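Local coordinates for antiterminator Q protein (Enterobacteria phage SfI, PDB 6JNY), which acts in Q-dependent transcription antitermination, probably by modifying RNA polymerase so that it reads through terminators, at residues S37-K42 and I76-F81; Q68-V73 and F139-V144. One frame throughout, in Å; residues are numbered along the deposited sequence.

Both interactions are apolar helix packing with no hydrogen bond across them, and helix 60-74 of interaction 2 lies in the chain between the two helices of interaction 1. Interaction 1 sets the first turn of helix 38-45 against that of helix 78-90, round an aromatic ring; it is largely buried, with K78 at its solvent-exposed border and V39 partly exposed. Interaction 2 packs helix 60-74 on the long helix 123-155 through valine, isoleucine and methionine side chains and is partly buried. D71 of helix 60-74 hydrogen-bonds S37 OG and, with V70, touches the F81 ring; I76 meets M140. Interaction 1 adds two capping bonds at its helix starts, whereas interaction 2 lies within continuing helices.

Interaction 1: residues S37-K42 and I76-F81; sequences SSVIAK and IDKKAF
V39 lies over one face of the F81 ring, and this CH-pi contact joins the first turns of two N-capped helices, 38-45 and 78-90, in a protein whose family is placed in the helix-turn-helix clan. The chi1 of F81 (-153°) sets CG roughly anti to the backbone N, and the ring reaches across to helix 38-45. V39 CG1 sits 3.8 Å from the ring centroid, 19° off the normal and displaced toward the rim, with F81 CD2 its closest ring atom at 3.6 Å. V39 CB stands over the same region, near CE2 and CD2. I40 approaches differently: its side chain runs at about a right angle to that of F81, and its CG1 meets CZ at 3.9 Å, by an oblique approach. S37 OG also comes near F81 CZ obliquely, from the same side of the ring plane as I40 and V39. Behind I40 stand W23 and V27 of helix 10-28, while helix 60-74 covers F81 through V70, D71 and M74.

At the solvent-exposed border K78 is extended as far as CE and then turns at chi4 (-67°), so that NZ lies 3.5 Å from V39 CG2. This is a contact of an ammonium group with a methyl, not a polar bond, and it leaves the aliphatic-aromatic packing as the substance of the interface.

Both helices begin at a capping residue. D77 OD1 accepts from A80 N at 3.2 Å, with the donor well above the carboxylate plane, in the same turn that presents F81. Its counterpart S37 serves two partners: OG accepts a nearly straight bond from I40 N at 3.2 Å and is hydrogen-bonded to D71 OD1 as well.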
# COMPACT_ATOMS: atom_id res chain seq x y z
N SER A 37 -9.87 8.95 -6.83
CA SER A 37 -8.80 9.00 -5.84
C SER A 37 -7.72 9.97 -6.29
O SER A 37 -6.99 9.70 -7.25
CB SER A 37 -8.20 7.61 -5.62
OG SER A 37 -7.05 7.68 -4.78
N SER A 38 -7.60 11.11 -5.61
CA SER A 38 -6.55 12.06 -5.95
C SER A 38 -5.16 11.50 -5.67
O SER A 38 -4.22 11.80 -6.41
CB SER A 38 -6.77 13.39 -5.22
OG SER A 38 -6.83 13.21 -3.82
N VAL A 39 -5.01 10.69 -4.62
CA VAL A 39 -3.70 10.11 -4.32
C VAL A 39 -3.25 9.20 -5.45
O VAL A 39 -2.12 9.29 -5.94
CB VAL A 39 -3.71 9.38 -2.96
CG1 VAL A 39 -2.39 8.67 -2.76
CG2 VAL A 39 -3.95 10.35 -1.81
N ILE A 40 -4.14 8.30 -5.89
CA ILE A 40 -3.78 7.40 -6.98
C ILE A 40 -3.52 8.18 -8.26
O ILE A 40 -2.55 7.90 -8.98
CB ILE A 40 -4.84 6.29 -7.17
CG1 ILE A 40 -4.94 5.44 -5.90
CG2 ILE A 40 -4.48 5.41 -8.36
CD1 ILE A 40 -6.08 4.48 -5.91
N ALA A 41 -4.37 9.17 -8.56
CA ALA A 41 -4.18 9.99 -9.76
C ALA A 41 -2.84 10.71 -9.73
O ALA A 41 -2.10 10.72 -10.73
CB ALA A 41 -5.33 10.97 -9.90
N LYS A 42 -2.50 11.33 -8.59
CA LYS A 42 -1.20 11.99 -8.47
C LYS A 42 -0.06 10.99 -8.61
O LYS A 42 0.97 11.30 -9.24
CB LYS A 42 -1.09 12.71 -7.13
CG LYS A 42 0.19 13.50 -6.96
CD LYS A 42 0.12 14.45 -5.77
CE LYS A 42 1.27 15.44 -5.78
NZ LYS A 42 1.22 16.33 -6.98
N ILE A 76 -5.93 8.12 5.11
CA ILE A 76 -5.49 8.67 6.39
C ILE A 76 -3.97 8.79 6.46
O ILE A 76 -3.44 9.63 7.20
CB ILE A 76 -6.04 7.82 7.56
CG1 ILE A 76 -5.52 6.38 7.46
CG2 ILE A 76 -7.55 7.84 7.56
CD1 ILE A 76 -5.40 5.66 8.79
N ASP A 77 -3.24 7.96 5.71
CA ASP A 77 -1.79 7.86 5.84
C ASP A 77 -1.21 7.91 4.43
O ASP A 77 -1.03 6.88 3.79
CB ASP A 77 -1.42 6.57 6.56
CG ASP A 77 0.05 6.49 6.93
OD1 ASP A 77 0.86 7.24 6.36
OD2 ASP A 77 0.39 5.65 7.79
N LYS A 78 -0.92 9.13 3.96
CA LYS A 78 -0.45 9.29 2.59
C LYS A 78 0.87 8.58 2.34
O LYS A 78 1.09 8.07 1.24
CB LYS A 78 -0.34 10.77 2.23
CG LYS A 78 -1.67 11.46 2.00
CD LYS A 78 -1.46 12.94 1.73
CE LYS A 78 -2.78 13.66 1.45
NZ LYS A 78 -3.41 13.21 0.18
N LYS A 79 1.75 8.55 3.35
CA LYS A 79 3.03 7.85 3.21
C LYS A 79 2.80 6.37 2.94
O LYS A 79 3.37 5.80 2.00
CB LYS A 79 3.86 8.05 4.48
CG LYS A 79 5.27 7.47 4.43
CD LYS A 79 5.91 7.57 5.81
CE LYS A 79 7.32 7.03 5.82
NZ LYS A 79 7.88 6.93 7.21
N ALA A 80 1.96 5.73 3.76
CA ALA A 80 1.67 4.32 3.56
C ALA A 80 0.95 4.08 2.25
O ALA A 80 1.21 3.08 1.56
CB ALA A 80 0.84 3.79 4.74
N PHE A 81 0.02 4.97 1.88
CA PHE A 81 -0.67 4.86 0.60
C PHE A 81 0.34 4.84 -0.55
O PHE A 81 0.25 3.98 -1.43
CB PHE A 81 -1.65 6.03 0.47
CG PHE A 81 -2.85 5.78 -0.42
CD1 PHE A 81 -2.87 4.78 -1.39
CD2 PHE A 81 -3.98 6.59 -0.28
CE1 PHE A 81 -4.00 4.59 -2.19
CE2 PHE A 81 -5.11 6.41 -1.08
CZ PHE A 81 -5.12 5.41 -2.04

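Interaction 2: residues Q68-V73 and F139-V144; sequences QVVDSV and FMIYPV
V73 holds CG1 anti to its backbone N (chi1 164°) and CG2 anti to its carbonyl carbon, so its two methyls reach separate neighbours on helix 123-155. CG1 packs on M140 CB at 3.7 Å and on I141 CG1 at 3.9 Å, while CG2 meets V144 CG2 tip to tip at 3.7 Å. The methionine adds a second touch: its chain bends at chi3 (66°), which places CE 3.7 Å from V73 O, close to the CG1 methyl too. One turn earlier on helix 60-74, V69 and V144 slide past each other in opposite directions, with CG1 against CG1 at 3.7 Å. V144 thus lies between V69 and V73, using CG1 mainly for the former and CG2 for the latter.

This is inclined helix-helix packing that joins helix 60-74 to the long C-terminal helix 123-155 in a largely helical fold: the short segments run at 131° to each other, with their axes 9.6 Å apart at closest approach. Helix 123-155 is kinked at P143, whose ring nitrogen makes no bond to the preceding turn. On the inner flank V70 CG2 makes a looser contact with I141 CD1 (4.3 Å); both residues also touch L84 of helix 78-90, and helix 10-28 adds W23 against V70 and L16 against I141.

S72 OG donates to V69 O within helix 60-74, and D71 bonds to S37 outside this contact. No hydrogen bond crosses between the two segments, so here the packing rests on side-chain shape and probably on burial of apolar surface.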
# COMPACT_ATOMS: atom_id res chain seq x y z
N GLN A 68 -11.99 1.90 -4.51
CA GLN A 68 -12.81 2.59 -3.52
C GLN A 68 -12.49 2.10 -2.12
O GLN A 68 -12.41 2.89 -1.18
CB GLN A 68 -14.29 2.37 -3.84
CG GLN A 68 -14.77 3.03 -5.12
CD GLN A 68 -16.29 3.03 -5.23
OE1 GLN A 68 -16.86 3.80 -6.00
NE2 GLN A 68 -16.94 2.17 -4.45
N VAL A 69 -12.29 0.79 -1.97
CA VAL A 69 -11.90 0.25 -0.67
C VAL A 69 -10.55 0.81 -0.24
O VAL A 69 -10.40 1.31 0.88
CB VAL A 69 -11.89 -1.29 -0.71
CG1 VAL A 69 -11.17 -1.86 0.48
CG2 VAL A 69 -13.31 -1.81 -0.80
N VAL A 70 -9.56 0.74 -1.12
CA VAL A 70 -8.21 1.15 -0.74
C VAL A 70 -8.18 2.64 -0.41
O VAL A 70 -7.58 3.06 0.58
CB VAL A 70 -7.20 0.77 -1.83
CG1 VAL A 70 -5.86 1.41 -1.55
CG2 VAL A 70 -7.08 -0.73 -1.90
N ASP A 71 -8.82 3.47 -1.24
CA ASP A 71 -8.79 4.90 -0.97
C ASP A 71 -9.47 5.22 0.35
O ASP A 71 -8.99 6.07 1.11
CB ASP A 71 -9.45 5.68 -2.11
CG ASP A 71 -9.23 7.18 -1.98
OD1 ASP A 71 -8.14 7.66 -2.35
OD2 ASP A 71 -10.15 7.87 -1.50
N SER A 72 -10.59 4.55 0.63
CA SER A 72 -11.36 4.84 1.84
C SER A 72 -10.64 4.38 3.10
O SER A 72 -11.00 4.83 4.20
CB SER A 72 -12.72 4.15 1.74
OG SER A 72 -12.61 2.77 2.00
N VAL A 73 -9.67 3.49 2.98
CA VAL A 73 -8.90 3.02 4.11
C VAL A 73 -7.58 3.78 4.25
O VAL A 73 -7.19 4.16 5.35
CB VAL A 73 -8.65 1.49 3.97
CG1 VAL A 73 -7.54 1.03 4.90
CG2 VAL A 73 -9.95 0.71 4.23
N PHE A 139 -3.41 -5.34 6.72
CA PHE A 139 -4.29 -5.63 7.85
C PHE A 139 -5.51 -4.72 7.86
O PHE A 139 -6.63 -5.17 8.14
CB PHE A 139 -3.48 -5.50 9.14
CG PHE A 139 -4.26 -5.89 10.37
CD1 PHE A 139 -4.36 -7.21 10.75
CD2 PHE A 139 -4.92 -4.92 11.10
CE1 PHE A 139 -5.09 -7.57 11.87
CE2 PHE A 139 -5.66 -5.27 12.22
CZ PHE A 139 -5.74 -6.59 12.60
N MET A 140 -5.31 -3.43 7.57
CA MET A 140 -6.41 -2.47 7.54
C MET A 140 -7.34 -2.74 6.36
O MET A 140 -8.56 -2.58 6.47
CB MET A 140 -5.88 -1.05 7.44
CG MET A 140 -5.10 -0.55 8.65
SD MET A 140 -4.02 0.82 8.15
CE MET A 140 -5.24 2.06 7.71
N ILE A 141 -6.76 -3.10 5.22
CA ILE A 141 -7.56 -3.26 4.01
C ILE A 141 -8.41 -4.52 4.06
O ILE A 141 -9.56 -4.52 3.60
CB ILE A 141 -6.65 -3.21 2.77
CG1 ILE A 141 -6.10 -1.80 2.57
CG2 ILE A 141 -7.42 -3.64 1.54
CD1 ILE A 141 -4.89 -1.78 1.63
N TYR A 142 -7.89 -5.62 4.61
CA TYR A 142 -8.52 -6.93 4.50
C TYR A 142 -10.00 -6.97 4.90
O TYR A 142 -10.83 -7.40 4.09
CB TYR A 142 -7.74 -8.01 5.28
CG TYR A 142 -8.51 -9.31 5.34
CD1 TYR A 142 -8.51 -10.19 4.27
CD2 TYR A 142 -9.31 -9.62 6.44
CE1 TYR A 142 -9.24 -11.35 4.28
CE2 TYR A 142 -10.06 -10.78 6.46
CZ TYR A 142 -10.01 -11.65 5.38
OH TYR A 142 -10.75 -12.82 5.40
N PRO A 143 -10.39 -6.56 6.11
CA PRO A 143 -11.82 -6.69 6.46
C PRO A 143 -12.71 -5.83 5.60
O PRO A 143 -13.86 -6.21 5.33
CB PRO A 143 -11.87 -6.24 7.92
CG PRO A 143 -10.71 -5.31 8.07
CD PRO A 143 -9.63 -5.88 7.18
N VAL A 144 -12.21 -4.69 5.14
CA VAL A 144 -13.01 -3.80 4.31
C VAL A 144 -13.21 -4.39 2.92
O VAL A 144 -14.29 -4.27 2.33
CB VAL A 144 -12.40 -2.39 4.26
CG1 VAL A 144 -13.31 -1.44 3.52
CG2 VAL A 144 -12.14 -1.90 5.68